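Local coordinates for putative type III secretion protein YscE (Yersinia pestis, PDB 2P58) that acts with YscG as a cytoplasmic chaperone of the type III secretion system, preventing premature polymerization of the needle protein YscF, at residues E11-R14 and S15-Q19; R45-K48 and A49-A53. All blocks are in the same frame, centred on the assembly; numbering follows the deposited sequence.

Contact 1 of 2, residues E11-R14 and S15-Q19; sequences ETVR and SITMQ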
ATOM      1  N   GLU A  11     -22.792   1.894  -3.195  1.00 50.24           N
ATOM      2  CA  GLU A  11     -22.875   0.900  -4.253  1.00 48.12           C
ATOM      3  C   GLU A  11     -21.562   0.236  -4.577  1.00 45.92           C
ATOM      4  O   GLU A  11     -21.515  -0.956  -4.925  1.00 44.01           O
ATOM      5  CB  GLU A  11     -23.443   1.528  -5.524  1.00 50.05           C
ATOM      6  CG  GLU A  11     -23.935   0.495  -6.506  1.00 54.19           C
ATOM      7  CD  GLU A  11     -25.170  -0.272  -6.006  1.00 56.62           C
ATOM      8  OE1 GLU A  11     -25.523  -0.133  -4.807  1.00 57.52           O
ATOM      9  OE2 GLU A  11     -25.777  -1.019  -6.818  1.00 58.01           O
ATOM     10  N   THR A  12     -20.492   1.018  -4.484  1.00 43.13           N
ATOM     11  CA  THR A  12     -19.173   0.474  -4.756  1.00 40.87           C
ATOM     12  C   THR A  12     -18.821  -0.496  -3.635  1.00 37.92           C
ATOM     13  O   THR A  12     -18.226  -1.531  -3.887  1.00 37.06           O
ATOM     14  CB  THR A  12     -18.073   1.570  -4.860  1.00 42.52           C
ATOM     15  OG1 THR A  12     -18.495   2.602  -5.767  1.00 44.29           O
ATOM     16  CG2 THR A  12     -16.795   0.963  -5.424  1.00 42.76           C
ATOM     17  N   VAL A  13     -19.226  -0.168  -2.410  1.00 35.29           N
ATOM     18  CA  VAL A  13     -18.960  -1.038  -1.264  1.00 34.27           C
ATOM     19  C   VAL A  13     -19.704  -2.358  -1.454  1.00 33.06           C
ATOM     20  O   VAL A  13     -19.145  -3.450  -1.315  1.00 29.11           O
ATOM     21  CB  VAL A  13     -19.441  -0.400   0.071  1.00 34.87           C
ATOM     22  CG1 VAL A  13     -19.301  -1.410   1.222  1.00 34.72           C
ATOM     23  CG2 VAL A  13     -18.619   0.856   0.374  1.00 36.08           C
ATOM     24  N   ARG A  14     -20.986  -2.241  -1.764  1.00 31.98           N
ATOM     25  CA  ARG A  14     -21.805  -3.413  -1.969  1.00 31.73           C
ATOM     26  C   ARG A  14     -21.189  -4.251  -3.076  1.00 29.29           C
ATOM     27  O   ARG A  14     -21.057  -5.461  -2.938  1.00 29.47           O
ATOM     28  CB  ARG A  14     -23.229  -2.997  -2.351  1.00 35.31           C
ATOM     29  CG  ARG A  14     -24.148  -4.181  -2.614  1.00 40.95           C
ATOM     30  CD  ARG A  14     -25.613  -3.743  -2.686  1.00 46.51           C
ATOM     31  NE  ARG A  14     -26.511  -4.855  -3.003  1.00 50.74           N
ATOM     32  CZ  ARG A  14     -26.792  -5.267  -4.237  1.00 52.76           C
ATOM     33  NH1 ARG A  14     -26.253  -4.659  -5.291  1.00 53.59           N
ATOM     34  NH2 ARG A  14     -27.609  -6.295  -4.414  1.00 53.44           N
ATOM     35  N   SER A  15     -20.788  -3.604  -4.164  1.00 27.77           N
ATOM     36  CA  SER A  15     -20.210  -4.317  -5.289  1.00 27.62           C
ATOM     37  C   SER A  15     -18.877  -4.999  -4.937  1.00 26.76           C
ATOM     38  O   SER A  15     -18.679  -6.187  -5.236  1.00 23.47           O
ATOM     39  CB  SER A  15     -19.991  -3.363  -6.464  1.00 30.37           C
ATOM     40  OG  SER A  15     -19.441  -4.067  -7.568  1.00 33.74           O
ATOM     41  N   ILE A  16     -17.949  -4.273  -4.324  1.00 24.53           N
ATOM     42  CA  ILE A  16     -16.685  -4.950  -4.013  1.00 25.95           C
ATOM     43  C   ILE A  16     -16.844  -6.018  -2.948  1.00 24.58           C
ATOM     44  O   ILE A  16     -16.100  -6.984  -2.959  1.00 23.70           O
ATOM     45  CB  ILE A  16     -15.543  -3.986  -3.611  1.00 28.09           C
ATOM     46  CG1 ILE A  16     -15.837  -3.321  -2.280  1.00 30.35           C
ATOM     47  CG2 ILE A  16     -15.315  -2.976  -4.722  1.00 26.50           C
ATOM     48  CD1 ILE A  16     -14.686  -2.390  -1.840  1.00 33.63           C
ATOM     49  N   THR A  17     -17.810  -5.873  -2.046  1.00 22.57           N
ATOM     50  CA  THR A  17     -18.004  -6.898  -1.031  1.00 25.21           C
ATOM     51  C   THR A  17     -18.536  -8.169  -1.727  1.00 25.16           C
ATOM     52  O   THR A  17     -18.152  -9.295  -1.402  1.00 24.90           O
ATOM     53  CB  THR A  17     -18.994  -6.420   0.035  1.00 26.70           C
ATOM     54  OG1 THR A  17     -18.432  -5.286   0.711  1.00 29.52           O
ATOM     55  CG2 THR A  17     -19.273  -7.507   1.035  1.00 29.25           C
HETATM   56  N   MSE A  18     -19.395  -7.987  -2.720  1.00 24.39           N
HETATM   57  CA  MSE A  18     -19.914  -9.148  -3.430  1.00 25.23           C
HETATM   58  C   MSE A  18     -18.812  -9.817  -4.230  1.00 22.03           C
HETATM   59  O   MSE A  18     -18.788 -11.043  -4.338  1.00 19.64           O
HETATM   60  CB  MSE A  18     -21.073  -8.748  -4.348  1.00 27.24           C
HETATM   61  CG  MSE A  18     -22.322  -8.403  -3.581  1.00 32.39           C
HETATM   62 SE   MSE A  18     -23.736  -8.072  -4.686  1.00 38.96          SE
HETATM   63  CE  MSE A  18     -23.378  -9.234  -6.039  1.00 30.94           C
ATOM     64  N   GLN A  19     -17.900  -9.016  -4.790  1.00 20.44           N
ATOM     65  CA  GLN A  19     -16.801  -9.572  -5.579  1.00 20.26           C
ATOM     66  C   GLN A  19     -15.904 -10.437  -4.698  1.00 19.04           C
ATOM     67  O   GLN A  19     -15.512 -11.539  -5.083  1.00 20.35           O
ATOM     68  CB  GLN A  19     -15.964  -8.450  -6.248  1.00 21.12           C
ATOM     69  CG  GLN A  19     -14.780  -8.955  -7.052  1.00 22.62           C
ATOM     70  CD  GLN A  19     -14.030  -7.840  -7.778  1.00 23.70           C
ATOM     71  OE1 GLN A  19     -14.364  -6.673  -7.642  1.00 25.68           O
ATOM     72  NE2 GLN A  19     -13.013  -8.208  -8.551  1.00 23.42           N
TER
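Ser15, Ile16, Thr17 and Met18 donate their backbone N-H groups to the carbonyls of Glu11, Thr12, Val13 and Arg14, four successive i to i+4 bonds of continuous alpha-helix, with Ile16 N 2.8 Å from Thr12 O at the straightest of them. Thr17 adds a side-chain bond to this pattern. Its OG1 donates to Val13 O at 2.8 Å, while Thr17 N reaches the same oxygen at 2.9 Å from the opposite face of the carbonyl plane. The hydroxyl approaches from above that plane, 39° off it, rather than along a lone-pair direction. Placing OG1 beside the backbone N (chi1 -64°) turns it back to the preceding turn, so two bonds grip Val13 O and the hydroxyl's proton finds an acceptor within its own helix. Val13 CG1 runs alongside, 4.0 Å from Thr17 OG1.

One residue further on, Arg14 and Met18, a selenomethionine, run alongside one another. The arginine chain is extended to NE, and SE of Met18 rests over the centre of one guanidinium face, 4.1 Å above its plane. Arg14 NH1 also has a long salt bridge to Glu11 OE2, at 4.0 Å. Round the helix, CG2 of Thr12 meets CG2 of Ile16 at 4.3 Å. Ile16 and Thr17 touch Ile57 of helix 37-60, and Ile16 also packs on apolar side chains of both other protein chains. This is a stretch of an amphipathic helix in a two-helix hairpin, with a threonine hydroxyl bonded to the i-4 carbonyl.

Contact 2 of 2, residues R45-K48 and A49-A53; sequences RESK and ALESA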
ATOM      1  N   ARG A  45      -3.308 -19.314   1.181  1.00 16.10           N
ATOM      2  CA  ARG A  45      -2.861 -17.919   1.165  1.00 16.41           C
ATOM      3  C   ARG A  45      -3.923 -17.026   0.580  1.00 12.97           C
ATOM      4  O   ARG A  45      -4.164 -15.914   1.073  1.00 12.15           O
ATOM      5  CB  ARG A  45      -1.615 -17.750   0.293  1.00 19.03           C
ATOM      6  CG  ARG A  45      -0.461 -17.113   1.011  1.00 28.81           C
ATOM      7  CD  ARG A  45       0.098 -18.121   1.987  1.00 31.46           C
ATOM      8  NE  ARG A  45       1.562 -18.137   1.936  1.00 37.35           N
ATOM      9  CZ  ARG A  45       2.321 -19.188   2.236  1.00 39.40           C
ATOM     10  NH1 ARG A  45       1.780 -20.347   2.613  1.00 39.98           N
ATOM     11  NH2 ARG A  45       3.636 -19.079   2.156  1.00 42.13           N
ATOM     12  N   GLU A  46      -4.519 -17.486  -0.514  1.00 13.25           N
ATOM     13  CA  GLU A  46      -5.549 -16.693  -1.167  1.00 13.95           C
ATOM     14  C   GLU A  46      -6.760 -16.584  -0.276  1.00 13.51           C
ATOM     15  O   GLU A  46      -7.344 -15.515  -0.141  1.00 13.60           O
ATOM     16  CB  GLU A  46      -5.970 -17.277  -2.538  1.00 16.55           C
ATOM     17  CG  GLU A  46      -6.717 -16.202  -3.318  1.00 22.39           C
ATOM     18  CD  GLU A  46      -7.323 -16.652  -4.622  1.00 27.62           C
ATOM     19  OE1 GLU A  46      -7.003 -17.755  -5.090  1.00 25.64           O
ATOM     20  OE2 GLU A  46      -8.132 -15.865  -5.172  1.00 32.95           O
ATOM     21  N   SER A  47      -7.153 -17.702   0.323  1.00 13.68           N
ATOM     22  CA  SER A  47      -8.313 -17.700   1.197  1.00 15.16           C
ATOM     23  C   SER A  47      -8.139 -16.704   2.358  1.00 15.68           C
ATOM     24  O   SER A  47      -9.052 -15.937   2.669  1.00 15.73           O
ATOM     25  CB  SER A  47      -8.561 -19.120   1.747  1.00 16.39           C
ATOM     26  OG  SER A  47      -9.733 -19.092   2.554  1.00 25.45           O
ATOM     27  N   LYS A  48      -6.983 -16.734   3.018  1.00 14.91           N
ATOM     28  CA  LYS A  48      -6.739 -15.822   4.120  1.00 16.84           C
ATOM     29  C   LYS A  48      -6.735 -14.358   3.653  1.00 16.78           C
ATOM     30  O   LYS A  48      -7.209 -13.457   4.370  1.00 13.82           O
ATOM     31  CB  LYS A  48      -5.419 -16.154   4.807  1.00 19.81           C
ATOM     32  CG  LYS A  48      -5.332 -15.517   6.192  1.00 26.15           C
ATOM     33  CD  LYS A  48      -6.491 -16.042   7.068  1.00 30.67           C
ATOM     34  CE  LYS A  48      -6.591 -15.299   8.396  1.00 35.05           C
ATOM     35  NZ  LYS A  48      -5.288 -15.323   9.098  1.00 35.86           N
ATOM     36  N   ALA A  49      -6.205 -14.112   2.460  1.00 14.07           N
ATOM     37  CA  ALA A  49      -6.178 -12.746   1.929  1.00 14.07           C
ATOM     38  C   ALA A  49      -7.612 -12.243   1.696  1.00 12.50           C
ATOM     39  O   ALA A  49      -7.973 -11.096   2.011  1.00 12.17           O
ATOM     40  CB  ALA A  49      -5.397 -12.715   0.639  1.00 11.86           C
ATOM     41  N   LEU A  50      -8.447 -13.118   1.155  1.00 11.66           N
ATOM     42  CA  LEU A  50      -9.828 -12.715   0.890  1.00 13.26           C
ATOM     43  C   LEU A  50     -10.579 -12.472   2.185  1.00 13.45           C
ATOM     44  O   LEU A  50     -11.306 -11.485   2.291  1.00 12.42           O
ATOM     45  CB  LEU A  50     -10.543 -13.795   0.066  1.00 14.74           C
ATOM     46  CG  LEU A  50     -10.114 -13.852  -1.400  1.00 15.52           C
ATOM     47  CD1 LEU A  50     -10.607 -15.151  -2.024  1.00 14.75           C
ATOM     48  CD2 LEU A  50     -10.658 -12.631  -2.157  1.00 15.27           C
ATOM     49  N   GLU A  51     -10.421 -13.371   3.165  1.00 14.77           N
ATOM     50  CA  GLU A  51     -11.105 -13.222   4.441  1.00 15.72           C
ATOM     51  C   GLU A  51     -10.669 -11.911   5.075  1.00 13.76           C
ATOM     52  O   GLU A  51     -11.471 -11.186   5.648  1.00 13.07           O
ATOM     53  CB  GLU A  51     -10.762 -14.400   5.379  1.00 17.89           C
ATOM     54  CG  GLU A  51     -11.395 -15.720   4.911  1.00 25.65           C
ATOM     55  CD  GLU A  51     -10.801 -16.951   5.603  1.00 34.33           C
ATOM     56  OE1 GLU A  51      -9.912 -16.784   6.478  1.00 35.44           O
ATOM     57  OE2 GLU A  51     -11.223 -18.088   5.257  1.00 38.68           O
ATOM     58  N   SER A  52      -9.378 -11.626   4.969  1.00 13.46           N
ATOM     59  CA  SER A  52      -8.818 -10.398   5.550  1.00 13.40           C
ATOM     60  C   SER A  52      -9.376  -9.145   4.903  1.00 10.88           C
ATOM     61  O   SER A  52      -9.616  -8.142   5.563  1.00 14.07           O
ATOM     62  CB  SER A  52      -7.294 -10.425   5.396  1.00 12.77           C
ATOM     63  OG  SER A  52      -6.745 -11.446   6.230  1.00 16.62           O
ATOM     64  N   ALA A  53      -9.499  -9.178   3.587  1.00 11.51           N
ATOM     65  CA  ALA A  53     -10.033  -8.045   2.864  1.00 11.84           C
ATOM     66  C   ALA A  53     -11.499  -7.811   3.230  1.00 11.68           C
ATOM     67  O   ALA A  53     -11.931  -6.687   3.455  1.00 11.57           O
ATOM     68  CB  ALA A  53      -9.893  -8.288   1.338  1.00 12.04           C
TER
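Glu51 leans back along its helix over Ser47, the residue one turn earlier. Its CB lies 3.6 Å from Ser47 O, and CG, set beside the backbone N by chi1 of -70°, comes closer to that oxygen, at 3.3 Å. CD continues past the same carbonyl, and the carboxylate then divides its contacts. Glu51 OE2 accepts a weak hydrogen bond from Ser47 OG at 3.2 Å, whereas OE1 of Glu51 meets CD of Lys48 at 3.5 Å. The lysine chain crosses that of Glu51 at about a right angle, leaving Lys48 NZ 5.5 Å from Glu51 OE1; the opposite charges probably attract, but without direct contact.

Lys48 O is gripped twice by Ser52, by its OG at 2.8 Å and its backbone N at 2.9 Å, from opposite faces of the carbonyl plane. This gives the hydroxyl of Ser52, a buried residue, a partner inside its own helix.

Ser47 and Glu51 face helix 10-30, both touching Leu24, and Ser47 and Glu46 also reach Leu27. Ala49 and Glu46 each pack on an aromatic side chain of another protein chain, Ser52 and Ala53 each on an apolar one, so helix 37-60 meets both its hairpin mate and another protein chain, Glu46 touching both.

How the contacts relate
From the N terminus the chain enters helix 10-30, where contact 1 lies near the start, then passes through the connection at 31-36 into helix 37-60, which carries contact 2 towards its middle. Each contact covers about two and a half turns of its own helix, its bonds bridging one turn at a time, and closes no loop; the two are in series, neither nested nor crossed. The centres of contacts 1 and 2 lie about 16 Å apart and their nearest atoms about 6 Å, without touching. The hairpin is joined by other pairs: Ile16 and Thr17 of contact 1 meet Ile57, beyond contact 2, while Ser47 and Glu51 meet Leu24, beyond contact 1. Both contacts also face other protein chains of the three-chain assembly.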